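Local coordinates for protein PppA (Pseudomonas aeruginosa, PDB 6JKV) that probably removes phosphate groups from protein serine and threonine residues as a manganese-binding PP2C-type phosphatase, and regulates type VI secretion, at residues 56-61 with 74-79; 81-86 with 94-99; 87-92 with 132-137. One frame throughout, in Å; residues are numbered along the deposited sequence.

Contact 1: 56-61 with 74-79; sequences LWVVAD and SLIVDT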
loop_
_atom_site.group_PDB
_atom_site.type_symbol
_atom_site.label_atom_id
_atom_site.label_comp_id
_atom_site.label_asym_id
_atom_site.label_seq_id
_atom_site.Cartn_x
_atom_site.Cartn_y
_atom_site.Cartn_z
ATOM N N LEU A 56 6.804 10.117 -2.861
ATOM C CA LEU A 56 5.687 9.191 -3.169
ATOM C C LEU A 56 6.108 7.757 -2.882
ATOM O O LEU A 56 7.200 7.348 -3.324
ATOM C CB LEU A 56 5.277 9.318 -4.636
ATOM C CG LEU A 56 4.000 8.562 -5.004
ATOM C CD1 LEU A 56 2.826 9.041 -4.169
ATOM C CD2 LEU A 56 3.692 8.732 -6.484
ATOM N N TRP A 57 5.252 7.030 -2.171
ATOM C CA TRP A 57 5.455 5.595 -1.862
ATOM C C TRP A 57 4.122 4.878 -2.017
ATOM O O TRP A 57 3.129 5.350 -1.458
ATOM C CB TRP A 57 6.047 5.428 -0.465
ATOM C CG TRP A 57 7.302 6.224 -0.306
ATOM C CD1 TRP A 57 8.563 5.840 -0.646
ATOM C CD2 TRP A 57 7.411 7.561 0.205
ATOM N NE1 TRP A 57 9.453 6.842 -0.372
ATOM C CE2 TRP A 57 8.774 7.906 0.164
ATOM C CE3 TRP A 57 6.495 8.487 0.706
ATOM C CZ2 TRP A 57 9.242 9.142 0.608
ATOM C CZ3 TRP A 57 6.958 9.709 1.146
ATOM C CH2 TRP A 57 8.310 10.032 1.089
ATOM N N VAL A 58 4.121 3.789 -2.773
ATOM C CA VAL A 58 2.874 3.099 -3.183
ATOM C C VAL A 58 3.083 1.602 -2.991
ATOM O O VAL A 58 4.165 1.103 -3.332
ATOM C CB VAL A 58 2.494 3.442 -4.635
ATOM C CG1 VAL A 58 1.270 2.659 -5.084
ATOM C CG2 VAL A 58 2.274 4.939 -4.825
ATOM N N VAL A 59 2.067 0.931 -2.460
ATOM C CA VAL A 59 1.920 -0.544 -2.535
ATOM C C VAL A 59 0.530 -0.856 -3.096
ATOM O O VAL A 59 -0.444 -0.250 -2.632
ATOM C CB VAL A 59 2.150 -1.198 -1.168
ATOM C CG1 VAL A 59 1.807 -2.681 -1.201
ATOM C CG2 VAL A 59 3.575 -0.978 -0.679
ATOM N N ALA A 60 0.456 -1.765 -4.067
ATOM C CA ALA A 60 -0.802 -2.175 -4.726
ATOM C C ALA A 60 -0.891 -3.701 -4.770
ATOM O O ALA A 60 0.022 -4.332 -5.316
ATOM C CB ALA A 60 -0.875 -1.571 -6.110
ATOM N N ASP A 61 -1.958 -4.260 -4.205
ATOM C CA ASP A 61 -2.205 -5.720 -4.187
ATOM C C ASP A 61 -3.168 -6.061 -5.326
ATOM O O ASP A 61 -4.374 -5.802 -5.189
ATOM C CB ASP A 61 -2.749 -6.178 -2.833
ATOM C CG ASP A 61 -2.923 -7.684 -2.745
ATOM O OD1 ASP A 61 -2.882 -8.342 -3.806
ATOM O OD2 ASP A 61 -3.114 -8.190 -1.623
ATOM N N SER A 74 0.529 -2.875 -11.761
ATOM C CA SER A 74 1.638 -2.241 -12.513
ATOM C C SER A 74 1.131 -0.953 -13.164
ATOM O O SER A 74 1.880 0.042 -13.136
ATOM C CB SER A 74 2.264 -3.180 -13.507
ATOM O OG SER A 74 1.273 -3.809 -14.284
ATOM N N LEU A 75 -0.092 -0.963 -13.709
ATOM C CA LEU A 75 -0.718 0.249 -14.309
ATOM C C LEU A 75 -0.838 1.335 -13.231
ATOM O O LEU A 75 -0.612 2.521 -13.536
ATOM C CB LEU A 75 -2.091 -0.085 -14.905
ATOM C CG LEU A 75 -2.837 1.116 -15.494
ATOM C CD1 LEU A 75 -2.018 1.788 -16.585
ATOM C CD2 LEU A 75 -4.207 0.717 -16.027
ATOM N N ILE A 76 -1.202 0.944 -12.014
ATOM C CA ILE A 76 -1.278 1.883 -10.865
ATOM C C ILE A 76 0.093 2.533 -10.665
ATOM O O ILE A 76 0.165 3.778 -10.641
ATOM C CB ILE A 76 -1.761 1.159 -9.597
ATOM C CG1 ILE A 76 -3.278 0.967 -9.602
ATOM C CG2 ILE A 76 -1.293 1.882 -8.347
ATOM C CD1 ILE A 76 -3.763 0.015 -8.540
ATOM N N VAL A 77 1.138 1.720 -10.494
ATOM C CA VAL A 77 2.478 2.233 -10.097
ATOM C C VAL A 77 3.025 3.101 -11.235
ATOM O O VAL A 77 3.591 4.162 -10.935
ATOM C CB VAL A 77 3.454 1.115 -9.670
ATOM C CG1 VAL A 77 2.956 0.379 -8.431
ATOM C CG2 VAL A 77 3.731 0.134 -10.785
ATOM N N ASP A 78 2.825 2.699 -12.489
ATOM C CA ASP A 78 3.342 3.454 -13.660
ATOM C C ASP A 78 2.593 4.777 -13.836
ATOM O O ASP A 78 3.256 5.777 -14.177
ATOM C CB ASP A 78 3.244 2.652 -14.956
ATOM C CG ASP A 78 4.119 1.410 -14.978
ATOM O OD1 ASP A 78 5.031 1.309 -14.121
ATOM O OD2 ASP A 78 3.868 0.540 -15.840
ATOM N N THR A 79 1.267 4.778 -13.680
ATOM C CA THR A 79 0.446 6.008 -13.805
ATOM C C THR A 79 0.835 6.990 -12.693
ATOM O O THR A 79 0.967 8.201 -12.974
ATOM C CB THR A 79 -1.058 5.696 -13.785
ATOM O OG1 THR A 79 -1.362 4.784 -14.845
ATOM C CG2 THR A 79 -1.897 6.952 -13.919
#
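Ile-76 lays both of its branch ends over the methyl of Ala-60, where strand 56-63 passes beneath helix 69-82. Both methyls rest on it at equal distance, with Ala-60 CB 4.1 Å from Ile-76 CD1 and at the same separation from Ile-76 CG2. The first torsion (chi1 -79°) puts CG1 beside the backbone N and CG2 opposite it, and both arms face the strand. CG2 does double duty: its other strand neighbour is Val-58, whose CG1 lies 4.2 Å from Ile-76 CG2. The same Val-58 branch, held anti to its backbone N, also reaches along the helix, and Val-58 CG1 comes within 4.4 Å of Val-77 CG1.

No hydrogen bond crosses between 56-61 and 74-79, and the meeting is purely apolar. The short segments run nearly antiparallel, at 163° between their N-to-C directions, with their axes approaching to 8.6 Å. Within the helix, Thr-79 turns its hydroxyl back on the chain, placing Thr-79 OG1 2.7 Å from Leu-75 O. That carbonyl oxygen also accepts from the backbone N of Thr-79, and the two donors arrive from opposite faces of its plane.

Residues alternate along the strand: Val-58 and Ala-60 direct their CB atoms at the helix, whereas Asp-61 directs its own away from it. The carboxylate of Asp-61 binds manganese through both oxygens, sharing one ion with Gly-62 and the other with Asp-214 and Asp-252. The helix is further packed by Leu-123 of the adjacent strand and Val-103 of helix 89-114. A strand with one face under a helix and its end supplying a bridging aspartate to a two-metal centre is the arrangement of the PP2C phosphatase fold, a beta sandwich flanked by helices.

Contact 2: 81-86 with 94-99; sequences RRIPAA and GALRTG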
loop_
_atom_site.group_PDB
_atom_site.type_symbol
_atom_site.label_atom_id
_atom_site.label_comp_id
_atom_site.label_asym_id
_atom_site.label_seq_id
_atom_site.Cartn_x
_atom_site.Cartn_y
_atom_site.Cartn_z
ATOM N N ARG A 81 3.685 7.071 -10.991
ATOM C CA ARG A 81 5.099 7.476 -11.153
ATOM C C ARG A 81 5.182 8.668 -12.115
ATOM O O ARG A 81 5.987 9.582 -11.858
ATOM C CB ARG A 81 5.957 6.303 -11.640
ATOM C CG ARG A 81 7.454 6.571 -11.551
ATOM C CD ARG A 81 8.273 5.647 -12.433
ATOM N NE ARG A 81 8.456 4.322 -11.851
ATOM C CZ ARG A 81 7.774 3.227 -12.205
ATOM N NH1 ARG A 81 6.847 3.272 -13.157
ATOM N NH2 ARG A 81 8.041 2.072 -11.618
ATOM N N ARG A 82 4.364 8.685 -13.169
ATOM C CA ARG A 82 4.509 9.696 -14.243
ATOM C C ARG A 82 3.935 11.043 -13.791
ATOM O O ARG A 82 4.202 12.051 -14.469
ATOM C CB ARG A 82 3.876 9.207 -15.547
ATOM C CG ARG A 82 2.462 9.692 -15.819
ATOM C CD ARG A 82 2.149 9.537 -17.301
ATOM N NE ARG A 82 2.757 8.321 -17.827
ATOM C CZ ARG A 82 2.271 7.091 -17.655
ATOM N NH1 ARG A 82 1.138 6.903 -16.995
ATOM N NH2 ARG A 82 2.910 6.047 -18.157
ATOM N N ILE A 83 3.164 11.085 -12.708
ATOM C CA ILE A 83 2.546 12.357 -12.237
ATOM C C ILE A 83 3.646 13.309 -11.775
ATOM O O ILE A 83 4.475 12.949 -10.947
ATOM C CB ILE A 83 1.514 12.101 -11.133
ATOM C CG1 ILE A 83 0.288 11.384 -11.704
ATOM C CG2 ILE A 83 1.153 13.406 -10.429
ATOM C CD1 ILE A 83 -0.691 10.942 -10.656
ATOM N N PRO A 84 3.704 14.553 -12.301
ATOM C CA PRO A 84 4.744 15.499 -11.901
ATOM C C PRO A 84 4.636 15.924 -10.431
ATOM O O PRO A 84 3.541 16.158 -9.940
ATOM C CB PRO A 84 4.541 16.707 -12.826
ATOM C CG PRO A 84 3.117 16.583 -13.297
ATOM C CD PRO A 84 2.836 15.097 -13.353
ATOM N N ALA A 85 5.785 15.993 -9.762
ATOM C CA ALA A 85 5.885 16.188 -8.301
ATOM C C ALA A 85 5.637 17.659 -7.974
ATOM O O ALA A 85 6.624 18.391 -7.813
ATOM C CB ALA A 85 7.232 15.727 -7.791
ATOM N N ALA A 86 4.361 18.053 -7.881
ATOM C CA ALA A 86 3.936 19.418 -7.489
ATOM C C ALA A 86 4.432 19.694 -6.065
ATOM O O ALA A 86 4.386 18.768 -5.225
ATOM C CB ALA A 86 2.438 19.564 -7.592
ATOM N N GLY A 94 -4.513 15.888 -4.970
ATOM C CA GLY A 94 -5.559 16.036 -5.998
ATOM C C GLY A 94 -5.179 15.337 -7.294
ATOM O O GLY A 94 -6.035 14.627 -7.866
ATOM N N ALA A 95 -3.929 15.505 -7.736
ATOM C CA ALA A 95 -3.415 14.901 -8.987
ATOM C C ALA A 95 -3.358 13.378 -8.837
ATOM O O ALA A 95 -3.692 12.687 -9.817
ATOM C CB ALA A 95 -2.061 15.470 -9.345
ATOM N N LEU A 96 -2.958 12.877 -7.659
ATOM C CA LEU A 96 -2.915 11.418 -7.386
ATOM C C LEU A 96 -4.327 10.840 -7.488
ATOM O O LEU A 96 -4.488 9.783 -8.139
ATOM C CB LEU A 96 -2.317 11.153 -6.004
ATOM C CG LEU A 96 -0.853 11.552 -5.822
ATOM C CD1 LEU A 96 -0.507 11.611 -4.348
ATOM C CD2 LEU A 96 0.075 10.590 -6.546
ATOM N N ARG A 97 -5.301 11.508 -6.866
ATOM C CA ARG A 97 -6.726 11.092 -6.901
ATOM C C ARG A 97 -7.195 10.976 -8.354
ATOM O O ARG A 97 -7.846 9.960 -8.692
ATOM C CB ARG A 97 -7.623 12.080 -6.153
ATOM C CG ARG A 97 -7.538 11.957 -4.642
ATOM C CD ARG A 97 -8.402 12.994 -3.968
ATOM N NE ARG A 97 -8.582 12.765 -2.541
ATOM C CZ ARG A 97 -9.531 12.006 -2.000
ATOM N NH1 ARG A 97 -10.398 11.355 -2.765
ATOM N NH2 ARG A 97 -9.618 11.905 -0.684
ATOM N N THR A 98 -6.876 11.972 -9.181
ATOM C CA THR A 98 -7.330 12.027 -10.590
ATOM C C THR A 98 -6.686 10.880 -11.364
ATOM O O THR A 98 -7.398 10.224 -12.161
ATOM C CB THR A 98 -7.019 13.375 -11.249
ATOM O OG1 THR A 98 -7.749 14.391 -10.564
ATOM C CG2 THR A 98 -7.401 13.392 -12.713
ATOM N N GLY A 99 -5.387 10.658 -11.148
ATOM C CA GLY A 99 -4.651 9.552 -11.779
ATOM C C GLY A 99 -5.286 8.216 -11.450
ATOM O O GLY A 99 -5.397 7.371 -12.351
#
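Ile-83 carries the first segment's share of the contact, lying in the connection between helix 69-82 and helix 89-114 and sending its side chain onto the latter. Its first torsion (chi1 -69°) places CG2 opposite the backbone N and CG1 beside it, and the two branches land on different parts of the helix. CG2 meets the methyl of Ala-95, with Ile-83 CG2 4.0 Å from Ala-95 CB. The longer arm ends in CD1, which settles onto the backbone: Ile-83 CD1 is 3.6 Å from Ala-95 O and 4.0 Å from Leu-96 CA. One turn of the helix further on, Gly-99 offers bare main chain, and Ile-83 CD1 approaches Gly-99 CA to 4.3 Å. Leu-96 adds a branch from the flank, its CD2 lying 4.2 Å from Ile-83 CD1.

Beyond Ile-83 the chain draws back from the helix segment. Pro-84 and Ala-86 frame an inverse gamma turn centred on Ala-85, closed by a weak bond from Ala-86 N to Pro-84 O. The carbonyl of Ala-86 then accepts from Arg-129 at the end of strand 120-129, tying the connection to the sheet. On the helix side, Leu-96 continues inward to Leu-125, Ala-127 and Leu-136, so the isoleucine touches the outer margin of the helix-sheet core.

Across the two segments there is no hydrogen bond or charge pair. One branched side chain does the work, and between these segments the fit is one of shape alone: the Ala-95 methyl under CG2, and under CD1 a leucine end and the helix backbone at Ala-95, Leu-96 and side-chain-less Gly-99.

Contact 3: 87-92 with 132-137; sequences SSLPAY and QASCLW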
loop_
_atom_site.group_PDB
_atom_site.type_symbol
_atom_site.label_atom_id
_atom_site.label_comp_id
_atom_site.label_asym_id
_atom_site.label_seq_id
_atom_site.Cartn_x
_atom_site.Cartn_y
_atom_site.Cartn_z
ATOM N N SER A 87 4.906 20.914 -5.810
ATOM C CA SER A 87 5.554 21.292 -4.529
ATOM C C SER A 87 4.503 21.310 -3.413
ATOM O O SER A 87 4.844 20.939 -2.278
ATOM C CB SER A 87 6.265 22.611 -4.641
ATOM O OG SER A 87 5.343 23.644 -4.938
ATOM N N SER A 88 3.274 21.733 -3.740
ATOM C CA SER A 88 2.123 21.778 -2.803
ATOM C C SER A 88 1.553 20.373 -2.619
ATOM O O SER A 88 1.091 19.777 -3.613
ATOM C CB SER A 88 1.057 22.717 -3.280
ATOM O OG SER A 88 -0.181 22.448 -2.640
ATOM N N LEU A 89 1.555 19.878 -1.385
ATOM C CA LEU A 89 1.046 18.524 -1.075
ATOM C C LEU A 89 -0.438 18.410 -1.432
ATOM O O LEU A 89 -0.824 17.431 -2.057
ATOM C CB LEU A 89 1.309 18.185 0.394
ATOM C CG LEU A 89 0.809 16.810 0.842
ATOM C CD1 LEU A 89 1.339 15.691 -0.044
ATOM C CD2 LEU A 89 1.198 16.543 2.282
ATOM N N PRO A 90 -1.340 19.344 -1.061
ATOM C CA PRO A 90 -2.753 19.181 -1.422
ATOM C C PRO A 90 -3.001 19.097 -2.933
ATOM O O PRO A 90 -3.848 18.327 -3.338
ATOM C CB PRO A 90 -3.445 20.414 -0.827
ATOM C CG PRO A 90 -2.519 20.847 0.289
ATOM C CD PRO A 90 -1.122 20.524 -0.208
ATOM N N ALA A 91 -2.278 19.881 -3.731
ATOM C CA ALA A 91 -2.402 19.843 -5.206
ATOM C C ALA A 91 -1.898 18.495 -5.716
ATOM O O ALA A 91 -2.555 17.911 -6.591
ATOM C CB ALA A 91 -1.662 20.989 -5.853
ATOM N N TYR A 92 -0.769 18.028 -5.179
ATOM C CA TYR A 92 -0.184 16.710 -5.519
ATOM C C TYR A 92 -1.221 15.621 -5.236
ATOM O O TYR A 92 -1.474 14.791 -6.115
ATOM C CB TYR A 92 1.128 16.483 -4.766
ATOM C CG TYR A 92 1.922 15.296 -5.246
ATOM C CD1 TYR A 92 2.083 15.030 -6.600
ATOM C CD2 TYR A 92 2.553 14.456 -4.347
ATOM C CE1 TYR A 92 2.827 13.949 -7.044
ATOM C CE2 TYR A 92 3.295 13.367 -4.775
ATOM C CZ TYR A 92 3.439 13.117 -6.125
ATOM O OH TYR A 92 4.183 12.058 -6.540
ATOM N N GLN A 132 4.377 17.616 6.431
ATOM C CA GLN A 132 3.000 17.126 6.193
ATOM C C GLN A 132 3.053 15.931 5.250
ATOM O O GLN A 132 3.918 15.892 4.344
ATOM C CB GLN A 132 2.074 18.218 5.659
ATOM C CG GLN A 132 2.773 19.277 4.827
ATOM C CD GLN A 132 1.909 20.503 4.670
ATOM O OE1 GLN A 132 1.378 21.026 5.653
ATOM N NE2 GLN A 132 1.744 20.948 3.429
ATOM N N ALA A 133 2.154 14.983 5.482
ATOM C CA ALA A 133 1.986 13.810 4.613
ATOM C C ALA A 133 0.503 13.498 4.481
ATOM O O ALA A 133 -0.287 13.961 5.315
ATOM C CB ALA A 133 2.770 12.636 5.147
ATOM N N SER A 134 0.156 12.788 3.415
ATOM C CA SER A 134 -1.214 12.309 3.137
ATOM C C SER A 134 -1.141 10.829 2.785
ATOM O O SER A 134 -0.218 10.434 2.058
ATOM C CB SER A 134 -1.860 13.107 2.041
ATOM O OG SER A 134 -1.983 14.470 2.408
ATOM N N CYS A 135 -2.085 10.049 3.299
ATOM C CA CYS A 135 -2.288 8.639 2.915
ATOM C C CYS A 135 -3.594 8.547 2.131
ATOM O O CYS A 135 -4.628 9.040 2.618
ATOM C CB CYS A 135 -2.319 7.732 4.136
ATOM S SG CYS A 135 -2.834 6.034 3.774
ATOM N N LEU A 136 -3.530 7.963 0.939
ATOM C CA LEU A 136 -4.727 7.571 0.160
ATOM C C LEU A 136 -4.734 6.049 0.069
ATOM O O LEU A 136 -3.671 5.460 -0.187
ATOM C CB LEU A 136 -4.676 8.195 -1.235
ATOM C CG LEU A 136 -4.864 9.706 -1.304
ATOM C CD1 LEU A 136 -4.411 10.245 -2.656
ATOM C CD2 LEU A 136 -6.309 10.089 -1.025
ATOM N N TRP A 137 -5.887 5.427 0.274
ATOM C CA TRP A 137 -5.976 3.951 0.180
ATOM C C TRP A 137 -7.380 3.508 -0.219
ATOM O O TRP A 137 -8.375 4.236 0.012
ATOM C CB TRP A 137 -5.516 3.296 1.485
ATOM C CG TRP A 137 -6.597 3.108 2.501
ATOM C CD1 TRP A 137 -7.355 1.988 2.685
ATOM C CD2 TRP A 137 -7.027 4.052 3.499
ATOM N NE1 TRP A 137 -8.230 2.171 3.720
ATOM C CE2 TRP A 137 -8.047 3.423 4.241
ATOM C CE3 TRP A 137 -6.651 5.358 3.839
ATOM C CZ2 TRP A 137 -8.695 4.061 5.298
ATOM C CZ3 TRP A 137 -7.291 5.985 4.884
ATOM C CH2 TRP A 137 -8.295 5.340 5.609
HETATM O O HOH W 1 2.951 21.529 0.985
#
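Leu-89 points end-on at strand 132-138 from the first turn of helix 89-114. Its CG stands anti to the backbone N (chi1 179°), which extends the side chain straight from the helix, and CD2 is the branch that reaches furthest. This methyl comes down on the strand backbone, with Leu-89 CD2 3.5 Å from Gln-132 O and 3.7 Å from Ala-133 CA.

Two strand side chains rise beside it. Gln-132 and Ser-134 both turn their CB atoms toward the helix, whereas Ala-133 between them turns away and leaves its main chain to the leucine. The aliphatic part of Gln-132 lies alongside the methyl, Gln-132 CB being 3.9 Å from Leu-89 CD2. Along the strand, Ser-134 OG stands 3.8 Å from the same CD2 in a plain packing contact, so the leucine end lies between the two residues.

Further out, the extended glutamine carries its amide back past the base of the leucine, with Gln-132 NE2 4.1 Å from Leu-89 CB. Here a water joins the segments: it accepts from Leu-89 N at 3.2 Å and, weakly, from Gln-132 NE2. Next to it the helix start is capped by Ser-88, whose OG accepts a weak but nearly straight bond from Ala-91 N (168° at the hydrogen).

Leu-89 also rests on Ala-127 and Arg-129 of strand 120-129, so the helix start is seated across two neighbouring strands of one sheet.

The chemistry thus changes over a few ångströms. The leucine methyl packs over strand backbone by van der Waals contact, while the N-terminal N-H groups of the helix, which have no preceding turn to bond to, are met by a water at Leu-89 and, weakly, by the Ser-88 hydroxyl at Ala-91.

How the contacts relate
Contact 1 is the most central and wholly buried, close to the manganese site; contacts 2 and 3 have their centres about 16 and 15 Å from the centre of the chain, away from that site. Contact 3 is also largely buried, with Gln-132 exposed at its edge, while contact 2 is only partly buried. Contacts 1 and 3 each set a helix on the same sheet, whereas contact 2 packs the connection between these helices against the second. All three rely on branched aliphatic side chains, but water enters only at contact 3, where a helix begins. Tyr-92 links them: its CE1 packs against Ile-83, its OH reaches Leu-56, and its ring makes a cation-pi interaction with Arg-129.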